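Local coordinates for quinonprotein alcohol dehydrogenase-like protein (Bacteroides thetaiotaomicron VPI-5482, PDB 4R5O) that is of unknown function but binds calcium and joins an immunoglobulin-like beta-sandwich domain to a seven-bladed beta-propeller, at residues T49-W52 / K57-S60; S78-N83 / K87-T92. All coordinates share one frame; numbering follows the deposited sequence.

Contact 1: T49-W52 / K57-S60; sequences TYSW and KEYS
W52 and S60 form an antiparallel hydrogen-bonded pair. W52 N donates to S60 O at 2.9 Å, and the bond is nearly straight. In return, W52 O takes Y59 N at 2.7 Å, with the N-H lying almost in line with the carbonyl. S60 N also points at W52 O, but at 3.5 Å this bond is weak. Two residues, Y59 and S60, thus face the single residue W52. This is a classic beta bulge in the hairpin of strands 49-54 and 57-60, where 57-60 is an outermost strand of its sheet. Beside the backbone bonds, S51 OG donates to E58 OE2 at 3.0 Å, meeting the carboxylate from above its plane. The E58 chain runs extended from a CG set anti to its N (chi1 -170°), which carries the carboxylate to S51. On the other face, W52 CD1 lies 4.0 Å from S60 CB, and S60 O sits at the edge of the indole, near its plane. Further out, W52 NE1 and S60 OG both bond to the backbone of E62. F65 meets the indole at a shallow angle between the ring planes. Y59 OH bonds to S66 O.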
# COMPACT_ATOMS: atom_id res chain seq x y z
N THR A 49 -33.02 -5.01 27.83
CA THR A 49 -31.88 -4.16 27.51
C THR A 49 -31.10 -4.88 26.40
O THR A 49 -31.11 -6.11 26.34
CB THR A 49 -31.04 -3.81 28.75
OG1 THR A 49 -30.49 -5.00 29.32
CG2 THR A 49 -31.82 -3.02 29.79
N TYR A 50 -30.47 -4.10 25.51
CA TYR A 50 -29.73 -4.60 24.35
C TYR A 50 -28.24 -4.24 24.42
O TYR A 50 -27.86 -3.28 25.09
CB TYR A 50 -30.34 -3.99 23.06
CG TYR A 50 -31.79 -4.37 22.78
CD1 TYR A 50 -32.83 -3.85 23.54
CD2 TYR A 50 -32.12 -5.12 21.65
CE1 TYR A 50 -34.16 -4.18 23.27
CE2 TYR A 50 -33.45 -5.43 21.35
CZ TYR A 50 -34.47 -4.94 22.16
OH TYR A 50 -35.78 -5.23 21.86
N SER A 51 -27.42 -5.02 23.70
CA SER A 51 -25.98 -4.84 23.57
C SER A 51 -25.57 -5.32 22.19
O SER A 51 -25.67 -6.50 21.89
CB SER A 51 -25.22 -5.57 24.67
OG SER A 51 -23.81 -5.41 24.59
N TRP A 52 -25.19 -4.37 21.34
CA TRP A 52 -24.79 -4.64 19.97
C TRP A 52 -23.29 -4.60 19.87
O TRP A 52 -22.69 -3.55 20.10
CB TRP A 52 -25.43 -3.63 19.00
CG TRP A 52 -26.93 -3.72 18.94
CD1 TRP A 52 -27.82 -3.07 19.74
CD2 TRP A 52 -27.70 -4.51 18.03
NE1 TRP A 52 -29.11 -3.39 19.36
CE2 TRP A 52 -29.07 -4.28 18.33
CE3 TRP A 52 -27.38 -5.38 16.97
CZ2 TRP A 52 -30.11 -4.86 17.58
CZ3 TRP A 52 -28.41 -5.98 16.26
CH2 TRP A 52 -29.75 -5.72 16.56
N LYS A 57 -16.81 -5.52 20.04
CA LYS A 57 -16.79 -4.26 20.78
C LYS A 57 -18.20 -3.66 20.81
O LYS A 57 -18.82 -3.54 19.76
CB LYS A 57 -15.78 -3.28 20.14
CG LYS A 57 -14.33 -3.81 19.97
CD LYS A 57 -13.55 -3.97 21.29
CE LYS A 57 -12.17 -4.57 21.08
NZ LYS A 57 -12.21 -6.01 20.70
N GLU A 58 -18.70 -3.27 22.00
CA GLU A 58 -20.05 -2.71 22.13
C GLU A 58 -20.14 -1.40 21.37
O GLU A 58 -19.34 -0.48 21.56
CB GLU A 58 -20.47 -2.51 23.59
CG GLU A 58 -21.94 -2.17 23.74
CD GLU A 58 -22.44 -2.01 25.16
OE1 GLU A 58 -21.77 -1.32 25.97
OE2 GLU A 58 -23.55 -2.52 25.46
N TYR A 59 -21.13 -1.35 20.49
CA TYR A 59 -21.39 -0.25 19.60
C TYR A 59 -22.67 0.49 20.00
O TYR A 59 -22.71 1.71 19.88
CB TYR A 59 -21.50 -0.80 18.16
CG TYR A 59 -22.02 0.19 17.14
CD1 TYR A 59 -21.15 1.04 16.46
CD2 TYR A 59 -23.37 0.26 16.83
CE1 TYR A 59 -21.62 1.96 15.52
CE2 TYR A 59 -23.86 1.17 15.89
CZ TYR A 59 -22.98 2.01 15.23
OH TYR A 59 -23.46 2.88 14.28
N SER A 60 -23.73 -0.24 20.41
CA SER A 60 -25.01 0.36 20.74
C SER A 60 -25.71 -0.41 21.85
O SER A 60 -25.43 -1.59 22.06
CB SER A 60 -25.90 0.41 19.50
OG SER A 60 -27.12 1.10 19.69

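Contact 2: S78-N83 / K87-T92; sequences SCIIKN and KVEMST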
# COMPACT_ATOMS: atom_id res chain seq x y z
N SER A 78 -23.02 -9.23 16.88
CA SER A 78 -23.76 -9.94 17.92
C SER A 78 -24.78 -9.03 18.55
O SER A 78 -24.57 -7.82 18.67
CB SER A 78 -22.84 -10.52 18.99
OG SER A 78 -21.98 -11.50 18.45
N CYS A 79 -25.88 -9.64 18.95
CA CYS A 79 -26.94 -8.92 19.64
C CYS A 79 -27.29 -9.69 20.87
O CYS A 79 -27.80 -10.82 20.77
CB CYS A 79 -28.14 -8.70 18.73
SG CYS A 79 -29.51 -7.87 19.55
N ILE A 80 -26.98 -9.11 22.02
CA ILE A 80 -27.29 -9.71 23.31
C ILE A 80 -28.48 -8.95 23.87
O ILE A 80 -28.39 -7.73 24.06
CB ILE A 80 -26.06 -9.71 24.26
CG1 ILE A 80 -24.78 -10.23 23.54
CG2 ILE A 80 -26.37 -10.50 25.52
CD1 ILE A 80 -23.53 -10.04 24.27
N ILE A 81 -29.61 -9.64 24.06
CA ILE A 81 -30.82 -9.05 24.65
C ILE A 81 -31.01 -9.71 26.00
O ILE A 81 -31.07 -10.94 26.08
CB ILE A 81 -32.06 -9.15 23.73
CG1 ILE A 81 -31.70 -8.80 22.27
CG2 ILE A 81 -33.22 -8.29 24.30
CD1 ILE A 81 -32.73 -9.06 21.28
N LYS A 82 -31.05 -8.89 27.06
CA LYS A 82 -31.10 -9.28 28.47
C LYS A 82 -32.34 -8.73 29.19
O LYS A 82 -32.73 -7.59 28.93
CB LYS A 82 -29.82 -8.70 29.10
CG LYS A 82 -29.53 -8.94 30.57
CD LYS A 82 -28.17 -8.30 30.90
CE LYS A 82 -27.76 -8.41 32.35
NZ LYS A 82 -26.43 -7.79 32.58
N ASN A 83 -32.94 -9.51 30.10
CA ASN A 83 -34.04 -9.07 31.00
C ASN A 83 -33.85 -9.78 32.35
O ASN A 83 -32.94 -10.61 32.47
CB ASN A 83 -35.46 -9.29 30.41
CG ASN A 83 -35.95 -10.71 30.27
OD1 ASN A 83 -35.31 -11.69 30.66
ND2 ASN A 83 -37.14 -10.85 29.70
N LYS A 87 -30.83 -13.98 29.36
CA LYS A 87 -30.01 -13.37 28.33
C LYS A 87 -30.04 -14.22 27.05
O LYS A 87 -29.91 -15.44 27.11
CB LYS A 87 -28.58 -13.28 28.90
CG LYS A 87 -27.52 -12.67 28.03
CD LYS A 87 -26.19 -12.48 28.74
CE LYS A 87 -25.33 -13.70 28.85
NZ LYS A 87 -24.01 -13.39 29.46
N VAL A 88 -30.20 -13.57 25.89
CA VAL A 88 -30.18 -14.27 24.61
C VAL A 88 -29.13 -13.60 23.69
O VAL A 88 -28.96 -12.38 23.75
CB VAL A 88 -31.56 -14.38 23.93
CG1 VAL A 88 -32.20 -13.01 23.70
CG2 VAL A 88 -31.46 -15.15 22.63
N GLU A 89 -28.42 -14.39 22.89
CA GLU A 89 -27.41 -13.87 21.98
C GLU A 89 -27.55 -14.49 20.57
O GLU A 89 -27.47 -15.71 20.40
CB GLU A 89 -26.00 -14.13 22.53
CG GLU A 89 -24.89 -13.64 21.61
CD GLU A 89 -23.48 -13.82 22.11
OE1 GLU A 89 -23.30 -14.10 23.31
OE2 GLU A 89 -22.54 -13.62 21.30
N MSE A 90 -27.71 -13.61 19.56
CA MSE A 90 -27.77 -13.92 18.13
C MSE A 90 -26.59 -13.33 17.44
O MSE A 90 -26.18 -12.24 17.80
CB MSE A 90 -29.04 -13.39 17.50
CG MSE A 90 -30.27 -14.02 18.02
SE MSE A 90 -31.69 -12.78 17.84
CE MSE A 90 -30.93 -11.31 19.05
N SER A 91 -26.08 -14.01 16.42
CA SER A 91 -24.92 -13.51 15.69
C SER A 91 -25.13 -13.61 14.18
O SER A 91 -25.84 -14.49 13.67
CB SER A 91 -23.66 -14.27 16.09
OG SER A 91 -23.40 -14.05 17.46
N THR A 92 -24.52 -12.66 13.47
CA THR A 92 -24.50 -12.59 12.02
C THR A 92 -23.22 -11.83 11.65
O THR A 92 -22.38 -11.57 12.51
CB THR A 92 -25.81 -11.99 11.41
OG1 THR A 92 -25.78 -12.21 10.00
CG2 THR A 92 -26.01 -10.49 11.73
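CG1 of I81 and CG of M90 both lie anti to their own carbonyl carbons (chi1 -44° and -64°), which helps bring the ends of the two side chains together. M90 is a selenomethionine, and its side chain bends at the last torsion (chi3 -62°). This turns CE toward strand 78-83, where it lies 3.6 Å from I81 CD1. The same methyl is 3.8 Å from C79 SG, so it touches two residues of the facing strand. V88 completes this apolar row with its CG1 branch, 3.9 Å from I81 CB. F23 covers C79 and M90, and V18 and Y50 touch I81. The two strands form a regular antiparallel beta hairpin in the immunoglobulin-like domain. C79 with M90 and I81 with V88 are its hydrogen-bonded pairs. Each pair is closed by two backbone bonds, for example C79 N to M90 O at 2.9 Å and V88 N to I81 O at 2.8 Å. The non-hydrogen-bonded pairs put S78, I80, K82, K87, E89 and S91 on the other face. There I80 lies alongside both K87 and E89. Its CG2 branch touches K87 CG at 3.5 Å, and its CG1 branch meets E89 CG at 3.9 Å. The aliphatic parts of these charged chains thus pack against I80. Next along the row, the hydroxyls S78 OG and S91 OG are hydrogen-bonded at 3.1 Å. L53 of the neighbouring strand touches I80.

Both contacts are hairpins of one five-stranded mixed sheet, and both lie at the surface of the protein, though each has a buried residue or two. They join where strands 49-54 and 74-83 run side by side: T49 N lies 2.8 Å from K82 O and S51 O lies 2.9 Å from I80 N, both probable hydrogen bonds. W52 of contact 1 and C79 of contact 2 touch on the same face. Contact 1 ends at an outermost strand, is bulged and small, and has one side-chain bond to a carboxylate. Contact 2 pairs two inner strands in unbroken register and buries about twice the surface. It has an apolar row on one face and, on the other, a hydroxyl pair with aliphatic packing.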